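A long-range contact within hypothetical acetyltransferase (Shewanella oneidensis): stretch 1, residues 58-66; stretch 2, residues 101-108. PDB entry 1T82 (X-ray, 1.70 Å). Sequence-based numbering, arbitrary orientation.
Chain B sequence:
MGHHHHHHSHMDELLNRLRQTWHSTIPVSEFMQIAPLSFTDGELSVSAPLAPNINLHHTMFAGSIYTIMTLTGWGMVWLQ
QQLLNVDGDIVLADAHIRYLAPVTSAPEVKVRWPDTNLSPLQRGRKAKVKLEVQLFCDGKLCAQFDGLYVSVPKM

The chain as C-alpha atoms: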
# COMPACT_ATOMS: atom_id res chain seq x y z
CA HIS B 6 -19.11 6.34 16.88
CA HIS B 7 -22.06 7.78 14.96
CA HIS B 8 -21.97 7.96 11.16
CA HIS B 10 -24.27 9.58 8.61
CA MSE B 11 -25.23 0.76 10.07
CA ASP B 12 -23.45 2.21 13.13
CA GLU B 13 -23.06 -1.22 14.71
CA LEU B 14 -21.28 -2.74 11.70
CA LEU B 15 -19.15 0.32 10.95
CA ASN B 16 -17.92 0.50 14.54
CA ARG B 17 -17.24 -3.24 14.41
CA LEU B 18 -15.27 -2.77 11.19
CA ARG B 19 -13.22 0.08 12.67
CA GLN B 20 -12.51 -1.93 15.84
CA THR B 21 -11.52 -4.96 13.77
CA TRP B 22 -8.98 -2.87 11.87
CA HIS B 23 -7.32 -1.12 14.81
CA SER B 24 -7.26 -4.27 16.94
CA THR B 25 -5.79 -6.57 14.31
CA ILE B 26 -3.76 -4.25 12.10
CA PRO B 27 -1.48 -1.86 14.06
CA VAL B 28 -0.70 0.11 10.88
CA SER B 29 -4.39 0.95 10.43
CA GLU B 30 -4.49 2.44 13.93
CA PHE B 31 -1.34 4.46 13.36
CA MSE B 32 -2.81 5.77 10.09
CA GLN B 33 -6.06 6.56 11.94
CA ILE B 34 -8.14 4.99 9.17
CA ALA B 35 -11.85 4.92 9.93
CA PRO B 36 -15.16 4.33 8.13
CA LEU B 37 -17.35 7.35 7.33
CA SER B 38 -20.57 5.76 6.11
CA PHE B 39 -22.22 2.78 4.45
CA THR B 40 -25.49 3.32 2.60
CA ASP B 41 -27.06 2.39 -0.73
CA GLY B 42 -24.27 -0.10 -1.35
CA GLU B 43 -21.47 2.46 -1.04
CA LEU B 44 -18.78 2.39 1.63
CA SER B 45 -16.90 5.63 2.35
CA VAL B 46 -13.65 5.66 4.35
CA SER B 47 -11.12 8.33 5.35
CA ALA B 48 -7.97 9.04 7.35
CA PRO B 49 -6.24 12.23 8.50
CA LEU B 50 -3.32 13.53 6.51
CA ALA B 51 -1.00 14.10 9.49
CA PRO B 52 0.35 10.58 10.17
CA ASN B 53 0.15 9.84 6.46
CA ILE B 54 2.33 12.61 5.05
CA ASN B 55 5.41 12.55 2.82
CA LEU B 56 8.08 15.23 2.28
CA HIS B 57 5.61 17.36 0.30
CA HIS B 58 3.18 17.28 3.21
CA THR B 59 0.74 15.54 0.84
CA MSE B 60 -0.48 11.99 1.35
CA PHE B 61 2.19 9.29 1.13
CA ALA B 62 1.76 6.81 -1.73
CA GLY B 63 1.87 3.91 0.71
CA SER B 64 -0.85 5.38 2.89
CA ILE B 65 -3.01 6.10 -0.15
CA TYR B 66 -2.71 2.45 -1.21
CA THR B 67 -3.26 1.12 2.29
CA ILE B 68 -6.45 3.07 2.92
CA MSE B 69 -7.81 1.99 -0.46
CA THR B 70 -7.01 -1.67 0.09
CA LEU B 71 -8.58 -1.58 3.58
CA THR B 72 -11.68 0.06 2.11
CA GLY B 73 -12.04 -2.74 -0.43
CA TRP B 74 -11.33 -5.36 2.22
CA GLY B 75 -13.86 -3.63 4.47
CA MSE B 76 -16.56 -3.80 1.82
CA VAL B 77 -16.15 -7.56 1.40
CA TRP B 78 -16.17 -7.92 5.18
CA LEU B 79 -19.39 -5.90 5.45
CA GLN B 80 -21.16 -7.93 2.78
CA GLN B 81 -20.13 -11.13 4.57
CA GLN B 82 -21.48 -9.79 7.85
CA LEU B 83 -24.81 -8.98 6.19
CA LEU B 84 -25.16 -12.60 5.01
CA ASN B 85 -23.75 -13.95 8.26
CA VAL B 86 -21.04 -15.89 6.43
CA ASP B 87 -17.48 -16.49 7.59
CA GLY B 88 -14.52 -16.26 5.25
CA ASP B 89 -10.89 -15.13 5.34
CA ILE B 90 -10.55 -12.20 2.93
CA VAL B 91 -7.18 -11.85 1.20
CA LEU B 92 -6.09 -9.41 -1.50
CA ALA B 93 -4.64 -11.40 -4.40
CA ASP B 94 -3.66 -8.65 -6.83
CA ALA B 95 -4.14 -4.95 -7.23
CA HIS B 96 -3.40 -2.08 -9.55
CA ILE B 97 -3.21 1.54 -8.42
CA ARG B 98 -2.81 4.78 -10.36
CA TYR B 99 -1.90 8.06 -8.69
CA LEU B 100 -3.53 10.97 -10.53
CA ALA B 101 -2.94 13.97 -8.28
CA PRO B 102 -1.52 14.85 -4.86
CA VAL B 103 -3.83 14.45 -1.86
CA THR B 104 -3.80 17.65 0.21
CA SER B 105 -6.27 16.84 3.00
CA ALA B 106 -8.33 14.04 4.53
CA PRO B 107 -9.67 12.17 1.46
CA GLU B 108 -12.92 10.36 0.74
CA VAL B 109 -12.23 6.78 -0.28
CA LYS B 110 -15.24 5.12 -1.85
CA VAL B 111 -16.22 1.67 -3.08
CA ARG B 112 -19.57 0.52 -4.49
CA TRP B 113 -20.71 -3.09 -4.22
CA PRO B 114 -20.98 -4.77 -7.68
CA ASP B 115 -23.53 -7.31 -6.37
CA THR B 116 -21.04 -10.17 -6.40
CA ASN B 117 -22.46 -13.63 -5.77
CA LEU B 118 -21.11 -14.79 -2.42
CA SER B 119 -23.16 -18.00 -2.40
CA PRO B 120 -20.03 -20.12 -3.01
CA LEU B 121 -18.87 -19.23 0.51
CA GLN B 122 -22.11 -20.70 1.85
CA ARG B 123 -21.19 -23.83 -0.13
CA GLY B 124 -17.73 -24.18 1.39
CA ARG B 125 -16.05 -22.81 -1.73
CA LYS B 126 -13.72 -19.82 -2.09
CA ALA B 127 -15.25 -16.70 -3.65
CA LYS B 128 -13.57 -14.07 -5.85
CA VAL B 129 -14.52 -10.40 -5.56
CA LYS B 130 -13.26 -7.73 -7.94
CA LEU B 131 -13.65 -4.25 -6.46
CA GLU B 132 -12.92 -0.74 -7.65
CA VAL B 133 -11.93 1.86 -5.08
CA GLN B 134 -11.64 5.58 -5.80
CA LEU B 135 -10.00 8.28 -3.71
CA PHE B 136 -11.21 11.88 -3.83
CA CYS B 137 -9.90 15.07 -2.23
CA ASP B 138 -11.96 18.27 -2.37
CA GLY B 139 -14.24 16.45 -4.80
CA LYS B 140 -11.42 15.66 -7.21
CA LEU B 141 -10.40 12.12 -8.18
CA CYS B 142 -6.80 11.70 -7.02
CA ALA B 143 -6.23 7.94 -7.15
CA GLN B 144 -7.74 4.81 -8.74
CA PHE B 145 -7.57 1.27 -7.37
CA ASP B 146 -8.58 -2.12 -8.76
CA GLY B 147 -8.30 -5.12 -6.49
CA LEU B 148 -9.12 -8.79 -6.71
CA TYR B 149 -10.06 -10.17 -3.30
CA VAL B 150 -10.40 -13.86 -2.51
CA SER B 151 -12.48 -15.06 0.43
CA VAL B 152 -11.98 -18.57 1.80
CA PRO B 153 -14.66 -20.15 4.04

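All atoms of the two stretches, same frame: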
# COMPACT_ATOMS: atom_id res chain seq x y z
N HIS B 58 4.28 17.03 2.29
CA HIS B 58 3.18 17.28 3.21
C HIS B 58 1.86 16.90 2.54
O HIS B 58 0.79 17.41 2.91
CB HIS B 58 3.17 18.74 3.66
CG HIS B 58 4.21 19.05 4.70
ND1 HIS B 58 4.00 18.83 6.04
CD2 HIS B 58 5.47 19.51 4.58
CE1 HIS B 58 5.10 19.13 6.71
NE2 HIS B 58 6.01 19.55 5.85
N THR B 59 1.93 16.04 1.53
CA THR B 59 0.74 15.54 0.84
C THR B 59 0.65 14.08 1.25
O THR B 59 1.56 13.58 1.91
CB THR B 59 0.83 15.66 -0.70
OG1 THR B 59 2.01 15.00 -1.18
CG2 THR B 59 0.84 17.12 -1.11
N MSE B 60 -0.41 13.37 0.88
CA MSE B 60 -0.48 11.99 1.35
C MSE B 60 0.51 11.03 0.68
O MSE B 60 0.65 10.98 -0.54
CB MSE B 60 -1.90 11.43 1.24
CG MSE B 60 -2.10 10.19 2.11
SE MSE B 60 -3.92 9.53 2.20
CE MSE B 60 -4.45 10.53 3.77
N PHE B 61 1.20 10.28 1.54
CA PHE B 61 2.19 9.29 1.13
C PHE B 61 1.57 8.19 0.27
O PHE B 61 0.49 7.67 0.59
CB PHE B 61 2.83 8.69 2.39
CG PHE B 61 3.75 7.53 2.13
CD1 PHE B 61 4.77 7.62 1.19
CD2 PHE B 61 3.61 6.35 2.85
CE1 PHE B 61 5.65 6.56 0.97
CE2 PHE B 61 4.48 5.27 2.64
CZ PHE B 61 5.49 5.38 1.71
N ALA B 62 2.25 7.83 -0.81
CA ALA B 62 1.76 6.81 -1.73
C ALA B 62 1.39 5.50 -1.04
O ALA B 62 0.42 4.85 -1.41
CB ALA B 62 2.82 6.54 -2.81
N GLY B 63 2.15 5.13 -0.02
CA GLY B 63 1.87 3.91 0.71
C GLY B 63 0.60 4.01 1.53
O GLY B 63 -0.15 3.04 1.65
N SER B 64 0.35 5.19 2.10
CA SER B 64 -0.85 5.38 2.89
C SER B 64 -2.06 5.39 1.97
O SER B 64 -3.10 4.82 2.30
CB SER B 64 -0.77 6.69 3.68
OG SER B 64 0.25 6.62 4.66
N ILE B 65 -1.93 6.05 0.82
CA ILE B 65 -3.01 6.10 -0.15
C ILE B 65 -3.42 4.66 -0.50
O ILE B 65 -4.59 4.30 -0.42
CB ILE B 65 -2.57 6.85 -1.43
CG1 ILE B 65 -2.37 8.34 -1.12
CG2 ILE B 65 -3.61 6.68 -2.54
CD1 ILE B 65 -1.88 9.16 -2.30
N TYR B 66 -2.44 3.84 -0.86
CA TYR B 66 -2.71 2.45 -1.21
C TYR B 66 -3.33 1.69 -0.05
O TYR B 66 -4.32 0.97 -0.22
CB TYR B 66 -1.42 1.73 -1.61
CG TYR B 66 -1.62 0.25 -1.89
CD1 TYR B 66 -1.94 -0.20 -3.17
CD2 TYR B 66 -1.50 -0.69 -0.86
CE1 TYR B 66 -2.13 -1.56 -3.42
CE2 TYR B 66 -1.70 -2.05 -1.11
CZ TYR B 66 -2.01 -2.47 -2.39
OH TYR B 66 -2.17 -3.81 -2.64
N ALA B 101 -3.30 12.66 -8.80
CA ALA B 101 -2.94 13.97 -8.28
C ALA B 101 -2.64 13.91 -6.79
O ALA B 101 -3.11 13.01 -6.09
CB ALA B 101 -4.08 14.96 -8.54
N PRO B 102 -1.84 14.86 -6.29
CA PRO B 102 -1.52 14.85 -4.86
C PRO B 102 -2.76 15.02 -3.99
O PRO B 102 -3.72 15.70 -4.37
CB PRO B 102 -0.55 16.03 -4.72
CG PRO B 102 0.12 16.08 -6.06
CD PRO B 102 -1.05 15.88 -7.00
N VAL B 103 -2.74 14.39 -2.82
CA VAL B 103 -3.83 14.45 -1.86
C VAL B 103 -3.41 15.46 -0.79
O VAL B 103 -2.47 15.22 -0.04
CB VAL B 103 -4.07 13.08 -1.19
CG1 VAL B 103 -5.17 13.19 -0.15
CG2 VAL B 103 -4.43 12.04 -2.25
N THR B 104 -4.13 16.57 -0.73
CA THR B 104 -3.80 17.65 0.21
C THR B 104 -4.58 17.75 1.52
O THR B 104 -4.35 18.67 2.31
CB THR B 104 -3.88 19.00 -0.52
OG1 THR B 104 -5.16 19.14 -1.13
CG2 THR B 104 -2.80 19.07 -1.58
N SER B 105 -5.51 16.83 1.75
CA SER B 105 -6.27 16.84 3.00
C SER B 105 -6.93 15.48 3.16
O SER B 105 -6.77 14.61 2.30
CB SER B 105 -7.31 17.96 3.02
OG SER B 105 -8.27 17.82 1.99
N ALA B 106 -7.65 15.30 4.26
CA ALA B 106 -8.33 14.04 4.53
C ALA B 106 -9.20 13.69 3.32
O ALA B 106 -10.14 14.42 3.00
CB ALA B 106 -9.18 14.17 5.78
N PRO B 107 -8.91 12.57 2.64
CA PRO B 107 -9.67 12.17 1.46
C PRO B 107 -10.93 11.34 1.72
O PRO B 107 -11.18 10.88 2.83
CB PRO B 107 -8.65 11.38 0.66
CG PRO B 107 -7.93 10.64 1.75
CD PRO B 107 -7.73 11.70 2.83
N GLU B 108 -11.72 11.18 0.67
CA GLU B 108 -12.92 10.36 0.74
C GLU B 108 -12.61 9.18 -0.16
O GLU B 108 -12.43 9.33 -1.37
CB GLU B 108 -14.14 11.12 0.23
CG GLU B 108 -14.65 12.16 1.21
CD GLU B 108 -15.91 12.83 0.73
OE1 GLU B 108 -15.85 13.58 -0.26
OE2 GLU B 108 -16.97 12.60 1.35
O HOH W 1 -0.43 12.71 -2.48

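This is a small, mainly apolar contact between two loop segments, held in register by one backbone hydrogen bond and one bridging water, with the start of a helix adding a further hydrophobic side chain. The two stretches come closest, CA to CA, where Thr 59 lies beside Thr 104 and Met 60 beside Val 103, their CA atoms 5.0 and 5.3 Å apart respectively.

The polar link centres on Met 60 and Val 103. Met 60 N donates a hydrogen bond to Val 103 O at 2.9 Å, with an N-H...O angle of 150°. The reverse pairing is completed through water 1, which donates to Met 60 O at 2.8 Å and accepts from Val 103 N at 2.9 Å. Each residue therefore has both its backbone polar groups satisfied, an important economy where the side chains around them are buried.

Those side chains pack closely. Met 60, a selenomethionine, points toward the second stretch, and its CB lies 3.7 Å from Val 103 CB. Its long, unbranched chain, t at chi1 and chi2, carries the terminal methyl on to Pro 107, where Met 60 CE meets Pro 107 CD at 3.6 Å; the proline ring offers a compact apolar surface. On the helix that follows Phe 61 at the N-cap, Ile 65 also points toward the second stretch. Its chi2 is t, extending the chain so that Ile 65 CD1 reaches Val 103 CG2 at 3.8 Å. Branched Val 103 thus serves both Met 60 and Ile 65.

Toward the more exposed margin, Thr 59 suits a mixed environment. Its methyl packs loosely, with Thr 59 CG2 4.0 Å from Pro 102 CB and 4.2 Å from Thr 104 CG2, while its hydroxyl is hydrogen-bonded elsewhere in the structure.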